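Local coordinates for protein glycosyl hydrolase, family 38 (Enterococcus faecalis, PDB 5KBP) that probably hydrolyses alpha-mannosidic linkages as a family 38 glycoside hydrolase with carbohydrate-binding and metal-binding capacity, at residues A[543-547]-A[557-561]; A[674-680]-A[744-750]; A[708-712]-A[736-740]. All blocks are in the same frame, centred on the assembly; numbering follows the deposited sequence.

Contact 1: residues A[543-547]-A[557-561]; sequences GSLTI and SKLLT. With SO4 (sulfate ion), chain K.
The carbonyl O of Leu559 accepts from the backbone N of Leu545, 2.8 Å away with an N-H...O angle of 153°; Ser544 adds a weak, bent CA-H...O contact, its CA lying 3.2 Å from the same oxygen. The amide donor sits 28° out of the carbonyl plane. In return Leu559 N donates to Leu545 O at 3.1 Å, here in the carbonyl plane and on a lone pair, which makes Leu545 and Leu559 an antiparallel hydrogen-bonded pair. Lys558 N also lies near Leu545 O, but its angle is too poor for a bond. With Lys558 and Leu559 both facing Leu545, the hairpin of strands 545-549 and 555-566 carries a G1 beta bulge, and the chain turns a corner at Lys558. Thr561 OG1 donates back to Lys558 O across that corner at 2.9 Å, from above the carbonyl plane. On the buried face Leu545 and Leu559 set CB against CB. Ile547 meets Leu559 at about a right angle, CG1 to CD1 3.6 Å, while Leu545 CG rests on Leu560 CB; Leu659 and Phe661 of strand 659-667 cover this side. On the solvent side Lys558, its chain extended beyond CG (chi2 178°), carries NZ to 2.9 Å from O4 of a sulfate ion, probably from the crystallisation liquor.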
loop_
_atom_site.group_PDB
_atom_site.type_symbol
_atom_site.label_atom_id
_atom_site.label_comp_id
_atom_site.label_asym_id
_atom_site.label_seq_id
_atom_site.Cartn_x
_atom_site.Cartn_y
_atom_site.Cartn_z
ATOM N N GLY A 543 22.046 3.485 -35.230
ATOM C CA GLY A 543 21.305 2.793 -34.203
ATOM C C GLY A 543 19.964 2.276 -34.670
ATOM O O GLY A 543 19.347 1.465 -33.968
ATOM N N SER A 544 19.500 2.726 -35.832
ATOM C CA SER A 544 18.264 2.248 -36.422
ATOM C C SER A 544 18.478 0.877 -37.061
ATOM O O SER A 544 19.606 0.422 -37.265
ATOM C CB SER A 544 17.743 3.247 -37.454
ATOM O OG SER A 544 18.729 3.529 -38.432
ATOM N N LEU A 545 17.370 0.219 -37.383
ATOM C CA LEU A 545 17.391 -1.128 -37.932
ATOM C C LEU A 545 16.954 -1.113 -39.391
ATOM O O LEU A 545 16.021 -0.395 -39.764
ATOM C CB LEU A 545 16.477 -2.060 -37.133
ATOM C CG LEU A 545 16.689 -2.112 -35.620
ATOM C CD1 LEU A 545 15.788 -3.165 -35.002
ATOM C CD2 LEU A 545 18.146 -2.382 -35.286
ATOM N N THR A 546 17.636 -1.912 -40.207
ATOM C CA THR A 546 17.241 -2.173 -41.588
ATOM C C THR A 546 16.976 -3.668 -41.712
ATOM O O THR A 546 17.913 -4.473 -41.684
ATOM C CB THR A 546 18.316 -1.717 -42.574
ATOM O OG1 THR A 546 18.443 -0.291 -42.517
ATOM C CG2 THR A 546 17.947 -2.132 -43.992
ATOM N N ILE A 547 15.704 -4.035 -41.841
ATOM C CA ILE A 547 15.278 -5.429 -41.835
ATOM C C ILE A 547 14.869 -5.828 -43.245
ATOM O O ILE A 547 14.285 -5.027 -43.984
ATOM C CB ILE A 547 14.119 -5.662 -40.846
ATOM C CG1 ILE A 547 14.336 -4.857 -39.562
ATOM C CG2 ILE A 547 13.983 -7.141 -40.522
ATOM C CD1 ILE A 547 15.554 -5.265 -38.775
ATOM N N SER A 557 13.458 0.253 -43.316
ATOM C CA SER A 557 14.611 0.992 -42.825
ATOM C C SER A 557 14.181 2.012 -41.780
ATOM O O SER A 557 12.997 2.328 -41.635
ATOM C CB SER A 557 15.352 1.695 -43.971
ATOM O OG SER A 557 14.494 2.588 -44.659
ATOM N N LYS A 558 15.175 2.524 -41.050
ATOM C CA LYS A 558 15.000 3.522 -39.995
ATOM C C LYS A 558 14.090 3.034 -38.870
ATOM O O LYS A 558 13.458 3.841 -38.181
ATOM C CB LYS A 558 14.481 4.847 -40.563
ATOM C CG LYS A 558 15.401 5.468 -41.601
ATOM C CD LYS A 558 14.816 6.750 -42.163
ATOM C CE LYS A 558 15.738 7.357 -43.203
ATOM N NZ LYS A 558 15.193 8.611 -43.786
ATOM N N LEU A 559 14.020 1.724 -38.662
ATOM C CA LEU A 559 13.226 1.174 -37.576
ATOM C C LEU A 559 13.953 1.342 -36.246
ATOM O O LEU A 559 15.182 1.441 -36.195
ATOM C CB LEU A 559 12.924 -0.301 -37.831
ATOM C CG LEU A 559 12.120 -0.612 -39.096
ATOM C CD1 LEU A 559 12.019 -2.114 -39.319
ATOM C CD2 LEU A 559 10.738 0.012 -39.009
ATOM N N LEU A 560 13.171 1.372 -35.165
ATOM C CA LEU A 560 13.686 1.558 -33.807
ATOM C C LEU A 560 14.403 2.902 -33.672
ATOM O O LEU A 560 15.552 2.985 -33.231
ATOM C CB LEU A 560 14.601 0.398 -33.397
ATOM C CG LEU A 560 14.894 0.224 -31.904
ATOM C CD1 LEU A 560 13.645 -0.233 -31.167
ATOM C CD2 LEU A 560 16.048 -0.746 -31.684
ATOM N N THR A 561 13.710 3.967 -34.067
ATOM C CA THR A 561 14.196 5.331 -33.906
ATOM C C THR A 561 13.470 5.980 -32.735
ATOM O O THR A 561 12.239 5.914 -32.650
ATOM C CB THR A 561 13.986 6.147 -35.183
ATOM O OG1 THR A 561 14.795 5.607 -36.237
ATOM C CG2 THR A 561 14.364 7.604 -34.959
HETATM S S SO4 K . 16.305 7.851 -47.156
HETATM O O1 SO4 K . 15.711 6.569 -46.787
HETATM O O2 SO4 K . 17.623 7.972 -46.540
HETATM O O3 SO4 K . 16.439 7.925 -48.608
HETATM O O4 SO4 K . 15.448 8.937 -46.691
#

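Contact 2: residues A[674-680]-A[744-750]; sequences LRVLFPT and GTIAVTL
Leu674 O receives the amide of Leu750, opening the backbone ladder between 674-680 and 744-750. Val676 exchanges two bonds with Val748, Val676 N to Val748 O being nearly straight at 167°; Phe678 and Ile746 form the next hydrogen-bonded pair, with Phe678 N 2.7 Å from Ile746 O. Past the ladder, Thr680 OG1 donates to Gly744 O at 2.6 Å from above the carbonyl plane; its chi1 of 63° sets the hydroxyl between the backbone N and carbonyl carbon. Charge gathers at Arg675: its guanidinium lays one face over Ala747 CB, 3.3 Å from NH2, with Thr749 OG1, which hydrogen-bonds Glu737 OE1, near its plane at the edge. NH1 is salt-bridged to Glu563 and NH2 to Glu739. Among apolar contacts, Val676 CG1 touches Leu750 CD2 at 3.8 Å, and Val676, Phe678, Ile746 and Val748 share the face where Ile730, Tyr778 and Leu780 pack; Leu677 CD1 reaches Ala747 CB on the face bearing Arg675. Past the strand end, Thr680 crosses Ile746 at about a right angle, CG2 to CG1 3.8 Å. Alternating hydrogen-bonded and non-hydrogen-bonded pairs, with N-to-C directions of the short strand segments 162° apart, are those of a twisted antiparallel sheet, here inside the family 38 C-terminal domain.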
loop_
_atom_site.group_PDB
_atom_site.type_symbol
_atom_site.label_atom_id
_atom_site.label_comp_id
_atom_site.label_asym_id
_atom_site.label_seq_id
_atom_site.Cartn_x
_atom_site.Cartn_y
_atom_site.Cartn_z
ATOM N N LEU A 674 8.757 10.308 -24.464
ATOM C CA LEU A 674 9.695 9.539 -25.273
ATOM C C LEU A 674 8.950 8.429 -26.000
ATOM O O LEU A 674 8.196 7.672 -25.379
ATOM C CB LEU A 674 10.806 8.944 -24.407
ATOM C CG LEU A 674 11.831 8.082 -25.146
ATOM C CD1 LEU A 674 12.703 8.936 -26.058
ATOM C CD2 LEU A 674 12.678 7.294 -24.160
ATOM N N ARG A 675 9.163 8.335 -27.311
ATOM C CA ARG A 675 8.521 7.324 -28.134
ATOM C C ARG A 675 9.569 6.611 -28.979
ATOM O O ARG A 675 10.701 7.078 -29.131
ATOM C CB ARG A 675 7.451 7.933 -29.055
ATOM C CG ARG A 675 6.665 9.079 -28.442
ATOM C CD ARG A 675 6.252 10.075 -29.514
ATOM N NE ARG A 675 5.045 9.668 -30.228
ATOM C CZ ARG A 675 4.638 10.213 -31.371
ATOM N NH1 ARG A 675 5.351 11.177 -31.937
ATOM N NH2 ARG A 675 3.525 9.789 -31.953
ATOM N N VAL A 676 9.172 5.465 -29.527
ATOM C CA VAL A 676 9.983 4.705 -30.469
ATOM C C VAL A 676 9.222 4.621 -31.785
ATOM O O VAL A 676 8.002 4.420 -31.797
ATOM C CB VAL A 676 10.330 3.301 -29.925
ATOM C CG1 VAL A 676 9.069 2.527 -29.560
ATOM C CG2 VAL A 676 11.176 2.528 -30.927
ATOM N N LEU A 677 9.938 4.798 -32.892
ATOM C CA LEU A 677 9.330 4.935 -34.208
ATOM C C LEU A 677 9.603 3.701 -35.058
ATOM O O LEU A 677 10.687 3.112 -34.989
ATOM C CB LEU A 677 9.856 6.185 -34.921
ATOM C CG LEU A 677 9.103 7.507 -34.726
ATOM C CD1 LEU A 677 8.836 7.799 -33.255
ATOM C CD2 LEU A 677 9.875 8.653 -35.365
ATOM N N PHE A 678 8.612 3.319 -35.863
ATOM C CA PHE A 678 8.734 2.190 -36.784
ATOM C C PHE A 678 8.123 2.574 -38.122
ATOM O O PHE A 678 6.935 2.330 -38.373
ATOM C CB PHE A 678 8.061 0.935 -36.227
ATOM C CG PHE A 678 8.725 0.379 -35.005
ATOM C CD1 PHE A 678 9.850 -0.422 -35.117
ATOM C CD2 PHE A 678 8.221 0.646 -33.744
ATOM C CE1 PHE A 678 10.464 -0.941 -33.994
ATOM C CE2 PHE A 678 8.830 0.130 -32.616
ATOM C CZ PHE A 678 9.953 -0.664 -32.742
ATOM N N PRO A 679 8.904 3.189 -39.009
ATOM C CA PRO A 679 8.388 3.523 -40.345
ATOM C C PRO A 679 8.068 2.266 -41.138
ATOM O O PRO A 679 8.951 1.465 -41.454
ATOM C CB PRO A 679 9.538 4.319 -40.977
ATOM C CG PRO A 679 10.341 4.818 -39.823
ATOM C CD PRO A 679 10.250 3.741 -38.785
ATOM N N THR A 680 6.784 2.096 -41.463
ATOM C CA THR A 680 6.350 0.936 -42.232
ATOM C C THR A 680 6.593 1.099 -43.726
ATOM O O THR A 680 6.717 0.092 -44.433
ATOM C CB THR A 680 4.864 0.662 -41.987
ATOM O OG1 THR A 680 4.085 1.770 -42.458
ATOM C CG2 THR A 680 4.596 0.454 -40.503
ATOM N N GLY A 744 2.820 6.571 -42.470
ATOM C CA GLY A 744 2.747 5.177 -42.091
ATOM C C GLY A 744 3.630 4.776 -40.933
ATOM O O GLY A 744 3.705 3.583 -40.616
ATOM N N THR A 745 4.297 5.726 -40.285
ATOM C CA THR A 745 5.179 5.401 -39.170
ATOM C C THR A 745 4.361 5.052 -37.934
ATOM O O THR A 745 3.519 5.840 -37.494
ATOM C CB THR A 745 6.110 6.572 -38.874
ATOM O OG1 THR A 745 6.984 6.780 -39.990
ATOM C CG2 THR A 745 6.937 6.291 -37.625
ATOM N N ILE A 746 4.608 3.869 -37.380
ATOM C CA ILE A 746 4.018 3.487 -36.102
ATOM C C ILE A 746 4.899 4.038 -34.989
ATOM O O ILE A 746 6.083 3.697 -34.896
ATOM C CB ILE A 746 3.874 1.964 -35.986
ATOM C CG1 ILE A 746 3.060 1.412 -37.158
ATOM C CG2 ILE A 746 3.220 1.598 -34.667
ATOM C CD1 ILE A 746 2.905 -0.091 -37.128
ATOM N N ALA A 747 4.328 4.894 -34.150
ATOM C CA ALA A 747 5.039 5.495 -33.028
ATOM C C ALA A 747 4.412 4.984 -31.739
ATOM O O ALA A 747 3.254 5.296 -31.439
ATOM C CB ALA A 747 4.988 7.019 -33.101
ATOM N N VAL A 748 5.170 4.195 -30.983
ATOM C CA VAL A 748 4.727 3.671 -29.697
ATOM C C VAL A 748 5.311 4.544 -28.597
ATOM O O VAL A 748 6.531 4.740 -28.529
ATOM C CB VAL A 748 5.145 2.202 -29.514
ATOM C CG1 VAL A 748 4.791 1.724 -28.113
ATOM C CG2 VAL A 748 4.482 1.323 -30.566
ATOM N N THR A 749 4.443 5.075 -27.739
ATOM C CA THR A 749 4.880 5.926 -26.641
ATOM C C THR A 749 5.448 5.065 -25.521
ATOM O O THR A 749 4.769 4.165 -25.015
ATOM C CB THR A 749 3.723 6.775 -26.123
ATOM O OG1 THR A 749 3.227 7.601 -27.181
ATOM C CG2 THR A 749 4.185 7.653 -24.968
ATOM N N LEU A 750 6.688 5.347 -25.131
ATOM C CA LEU A 750 7.334 4.594 -24.063
ATOM C C LEU A 750 7.025 5.176 -22.687
ATOM O O LEU A 750 6.666 4.438 -21.764
ATOM C CB LEU A 750 8.848 4.555 -24.293
ATOM C CG LEU A 750 9.318 3.930 -25.608
ATOM C CD1 LEU A 750 10.836 3.952 -25.695
ATOM C CD2 LEU A 750 8.789 2.512 -25.748
#

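Contact 3: residues A[708-712]-A[736-740]; sequences NPTNP and NEYEV
Glu739 sets off toward the 708-712 loop, and its side chain crosses that of Thr710 at about a right angle. With CG anti to the backbone N (chi1 176°) and the chain extended beyond it, the carboxylate is carried out from strand 737-740 to the backbone of the loop. There OE1 takes the amide of Asn711, Asn711 N to Glu739 OE1 2.8 Å, with an N-H...O angle of 161°. The bond is straight at the hydrogen, yet the donor stands 57° out of the carboxylate plane. The same oxygen is in van der Waals contact with Thr710, 3.3 Å from its CA and 3.5 Å from its CB. Closer to the strand, the aliphatic part of Glu739 runs beside the loop, its CG 3.7 Å from Asn711 O. The other oxygen, OE2, has Arg675 as its salt-bridge partner, which probably favours a charged carboxylate.

The loop that receives Glu739 is shaped by an Asx turn: Asn708 OD1 accepts the backbone N of Thr710 at 2.8 Å and also its OG1 at 2.8 Å, both from the same face of the amide plane. This double grip fixes Thr710 just before the amide used by Glu739. Farther along, Pro712 CB lies 4.2 Å from Glu737 CG, a loose contact, and Pro712 CA comes 3.6 Å from Tyr738 O. The carboxylate of Glu737 is bound by Ser301, Asn298 and Thr749, whereas the Tyr738 side chain starts away from the loop and ends in hydrogen bonds to His687 and Arg698.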
loop_
_atom_site.group_PDB
_atom_site.type_symbol
_atom_site.label_atom_id
_atom_site.label_comp_id
_atom_site.label_asym_id
_atom_site.label_seq_id
_atom_site.Cartn_x
_atom_site.Cartn_y
_atom_site.Cartn_z
ATOM N N ASN A 708 -6.958 18.402 -33.176
ATOM C CA ASN A 708 -5.721 18.028 -32.499
ATOM C C ASN A 708 -4.672 17.625 -33.532
ATOM O O ASN A 708 -4.955 16.789 -34.397
ATOM C CB ASN A 708 -5.991 16.879 -31.525
ATOM C CG ASN A 708 -4.854 16.647 -30.545
ATOM O OD1 ASN A 708 -3.679 16.689 -30.907
ATOM N ND2 ASN A 708 -5.206 16.388 -29.291
ATOM N N PRO A 709 -3.462 18.193 -33.484
ATOM C CA PRO A 709 -2.419 17.783 -34.438
ATOM C C PRO A 709 -1.942 16.353 -34.249
ATOM O O PRO A 709 -1.236 15.836 -35.125
ATOM C CB PRO A 709 -1.288 18.786 -34.174
ATOM C CG PRO A 709 -1.508 19.230 -32.761
ATOM C CD PRO A 709 -2.997 19.263 -32.584
ATOM N N THR A 710 -2.296 15.702 -33.144
ATOM C CA THR A 710 -1.970 14.305 -32.916
ATOM C C THR A 710 -3.252 13.486 -32.850
ATOM O O THR A 710 -4.348 14.019 -32.654
ATOM C CB THR A 710 -1.166 14.113 -31.620
ATOM O OG1 THR A 710 -1.959 14.522 -30.498
ATOM C CG2 THR A 710 0.115 14.933 -31.658
ATOM N N ASN A 711 -3.102 12.175 -33.020
ATOM C CA ASN A 711 -4.214 11.229 -32.947
ATOM C C ASN A 711 -3.796 10.043 -32.085
ATOM O O ASN A 711 -3.559 8.940 -32.594
ATOM C CB ASN A 711 -4.638 10.778 -34.345
ATOM C CG ASN A 711 -5.865 9.889 -34.326
ATOM O OD1 ASN A 711 -6.669 9.940 -33.394
ATOM N ND2 ASN A 711 -6.017 9.066 -35.357
ATOM N N PRO A 712 -3.692 10.238 -30.770
ATOM C CA PRO A 712 -3.290 9.127 -29.896
ATOM C C PRO A 712 -4.422 8.125 -29.730
ATOM O O PRO A 712 -5.561 8.495 -29.431
ATOM C CB PRO A 712 -2.949 9.823 -28.574
ATOM C CG PRO A 712 -3.798 11.047 -28.576
ATOM C CD PRO A 712 -3.903 11.486 -30.015
ATOM N N ASN A 736 0.675 1.230 -23.923
ATOM C CA ASN A 736 -0.691 1.211 -24.428
ATOM C C ASN A 736 -1.066 2.434 -25.258
ATOM O O ASN A 736 -2.197 2.497 -25.751
ATOM C CB ASN A 736 -1.670 1.062 -23.258
ATOM C CG ASN A 736 -1.427 -0.203 -22.457
ATOM O OD1 ASN A 736 -1.179 -0.152 -21.253
ATOM N ND2 ASN A 736 -1.491 -1.347 -23.126
ATOM N N GLU A 737 -0.166 3.398 -25.432
ATOM C CA GLU A 737 -0.419 4.549 -26.291
ATOM C C GLU A 737 0.416 4.431 -27.557
ATOM O O GLU A 737 1.625 4.183 -27.488
ATOM C CB GLU A 737 -0.101 5.868 -25.583
ATOM C CG GLU A 737 -0.557 7.091 -26.369
ATOM C CD GLU A 737 -0.009 8.386 -25.813
ATOM O OE1 GLU A 737 1.042 8.850 -26.303
ATOM O OE2 GLU A 737 -0.625 8.940 -24.881
ATOM N N TYR A 738 -0.228 4.618 -28.707
ATOM C CA TYR A 738 0.454 4.594 -29.991
ATOM C C TYR A 738 -0.158 5.650 -30.898
ATOM O O TYR A 738 -1.215 6.219 -30.607
ATOM C CB TYR A 738 0.370 3.212 -30.654
ATOM C CG TYR A 738 -0.969 2.925 -31.297
ATOM C CD1 TYR A 738 -2.030 2.443 -30.545
ATOM C CD2 TYR A 738 -1.172 3.136 -32.656
ATOM C CE1 TYR A 738 -3.255 2.178 -31.124
ATOM C CE2 TYR A 738 -2.396 2.878 -33.243
ATOM C CZ TYR A 738 -3.433 2.397 -32.472
ATOM O OH TYR A 738 -4.652 2.137 -33.052
ATOM N N GLU A 739 0.518 5.902 -32.015
ATOM C CA GLU A 739 0.008 6.797 -33.043
ATOM C C GLU A 739 0.588 6.378 -34.385
ATOM O O GLU A 739 1.793 6.130 -34.491
ATOM C CB GLU A 739 0.360 8.259 -32.744
ATOM C CG GLU A 739 -0.075 9.229 -33.831
ATOM C CD GLU A 739 0.186 10.677 -33.466
ATOM O OE1 GLU A 739 -0.520 11.559 -33.997
ATOM O OE2 GLU A 739 1.093 10.932 -32.647
ATOM N N VAL A 740 -0.268 6.292 -35.395
ATOM C CA VAL A 740 0.148 5.979 -36.757
ATOM C C VAL A 740 0.310 7.301 -37.493
ATOM O O VAL A 740 -0.674 7.994 -37.771
ATOM C CB VAL A 740 -0.860 5.061 -37.461
ATOM C CG1 VAL A 740 -0.350 4.677 -38.840
ATOM C CG2 VAL A 740 -1.122 3.824 -36.618
#

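From the N terminus, contact 1 comes first: 557-561 folds back on 543-547 and closes a short hairpin before the others begin. Contact 2 opens at 674-680 and closes only at 744-750, a long excursion that contains contact 3 whole, from 708-712 to 736-740. All three reach the same antiparallel sheet, contact 3 by tying the 708-712 loop to strand 737-740. Contacts 1 and 2 meet where strands 555-566 and 672-679 lie side by side, Thr561 O probably accepting from Leu677 N. Contacts 2 and 3 join through neighbouring strands 745-753 and 737-740, and through side-chain bonds. Contacts 1 and 3, with centres about 21 Å apart, do not touch.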